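Local structure of arginine kinase (Cydia pomonella granulosis virus, 6VVG) at residues 58-61 with 62-66. The protein is probably a serine/threonine protein kinase that binds ATP, and its kinase activity relies on a side-to-side dimer centred on the regulatory αC helix. Sequence-based numbering, arbitrary orientation.
Sequences SLEF and DVHIL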
# COMPACT_ATOMS: atom_id res chain seq x y z
N SER A 58 -6.01 3.83 -1.45
CA SER A 58 -5.95 2.92 -0.32
C SER A 58 -4.64 3.05 0.45
O SER A 58 -4.60 2.76 1.65
CB SER A 58 -6.14 1.48 -0.79
OG SER A 58 -5.05 1.04 -1.59
N LEU A 59 -3.57 3.48 -0.21
CA LEU A 59 -2.29 3.62 0.47
C LEU A 59 -2.33 4.68 1.57
O LEU A 59 -1.48 4.65 2.47
CB LEU A 59 -1.19 3.97 -0.53
CG LEU A 59 0.22 3.51 -0.19
CD1 LEU A 59 0.31 2.00 -0.23
CD2 LEU A 59 1.24 4.13 -1.14
N GLU A 60 -3.28 5.61 1.51
CA GLU A 60 -3.41 6.60 2.58
C GLU A 60 -3.62 5.92 3.93
O GLU A 60 -3.09 6.37 4.95
CB GLU A 60 -4.56 7.55 2.27
CG GLU A 60 -4.72 8.68 3.29
CD GLU A 60 -5.68 9.76 2.82
OE1 GLU A 60 -6.31 9.59 1.76
OE2 GLU A 60 -5.80 10.78 3.53
N PHE A 61 -4.37 4.82 3.94
CA PHE A 61 -4.56 4.07 5.18
C PHE A 61 -3.24 3.50 5.68
O PHE A 61 -2.91 3.59 6.86
CB PHE A 61 -5.59 2.95 4.94
CG PHE A 61 -5.78 2.03 6.12
CD1 PHE A 61 -6.37 2.49 7.28
CD2 PHE A 61 -5.36 0.72 6.06
CE1 PHE A 61 -6.55 1.66 8.37
CE2 PHE A 61 -5.53 -0.13 7.14
CZ PHE A 61 -6.13 0.35 8.30
N ASP A 62 -2.45 2.91 4.77
CA ASP A 62 -1.20 2.28 5.17
C ASP A 62 -0.25 3.27 5.83
O ASP A 62 0.40 2.95 6.83
CB ASP A 62 -0.51 1.64 3.97
CG ASP A 62 -1.39 0.63 3.27
OD1 ASP A 62 -2.47 1.02 2.79
OD2 ASP A 62 -1.00 -0.56 3.19
N VAL A 63 -0.14 4.48 5.28
CA VAL A 63 0.81 5.45 5.81
C VAL A 63 0.48 5.76 7.26
O VAL A 63 1.37 5.79 8.12
CB VAL A 63 0.82 6.73 4.94
CG1 VAL A 63 1.70 7.79 5.60
CG2 VAL A 63 1.32 6.40 3.54
N HIS A 64 -0.80 6.00 7.56
CA HIS A 64 -1.19 6.23 8.95
C HIS A 64 -0.75 5.07 9.83
O HIS A 64 -0.11 5.26 10.87
CB HIS A 64 -2.71 6.41 9.06
CG HIS A 64 -3.21 7.69 8.48
ND1 HIS A 64 -3.19 8.88 9.17
CD2 HIS A 64 -3.78 7.97 7.28
CE1 HIS A 64 -3.70 9.84 8.41
NE2 HIS A 64 -4.07 9.31 7.26
N ILE A 65 -1.09 3.84 9.42
CA ILE A 65 -0.80 2.67 10.24
C ILE A 65 0.70 2.46 10.35
O ILE A 65 1.25 2.31 11.46
CB ILE A 65 -1.49 1.42 9.66
CG1 ILE A 65 -3.01 1.60 9.62
CG2 ILE A 65 -1.10 0.18 10.45
CD1 ILE A 65 -3.62 1.99 10.94
N LEU A 66 1.39 2.42 9.21
CA LEU A 66 2.83 2.14 9.23
C LEU A 66 3.57 3.14 10.11
O LEU A 66 4.53 2.77 10.80
CB LEU A 66 3.38 2.18 7.81
CG LEU A 66 3.02 1.00 6.91
CD1 LEU A 66 3.50 1.25 5.48
CD2 LEU A 66 3.60 -0.29 7.45
O HOH W 1 -3.97 11.25 5.27
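E60 and H64, one helical turn apart in the short αC helix of the kinase N-lobe, run out from the helix together, the carboxylate and the imidazole tilted by just 19° against each other. CB of H64 lies 3.6 Å from F61 O. With CG beside the backbone N (chi1 -70°), the ring turns back along the helix: CG comes to 3.8 Å from E60 O, and the CD2 edge to 2.9 Å from the same oxygen. Farther out, ND1 is hydrogen-bonded to the carbonyl of I74, and NE2 lies 2.8 Å from a water that donates to E60 OE2 at 2.6 Å, so both imidazole nitrogens have partners. OE2 also forms a salt bridge with K49, the lysine that binds AMP. E60 O receives only a weak bond from H64 N, at 3.5 Å; V63 N to L59 O is firmer, at 3.1 Å. Around the helix, I65 CG1 sits over one face of the F61 ring in a CH-pi contact, 3.8 Å from its centroid. Edge-to-face packing of F61 with F79 and F81 of the second subunit places this side of the helix at the dimer interface. The lysine-glutamate pair is the hallmark of an αC-in kinase; the water and the tethered histidine probably help to steady the carboxylate, consistent with a helix that connects the dimer interface to the nucleotide site.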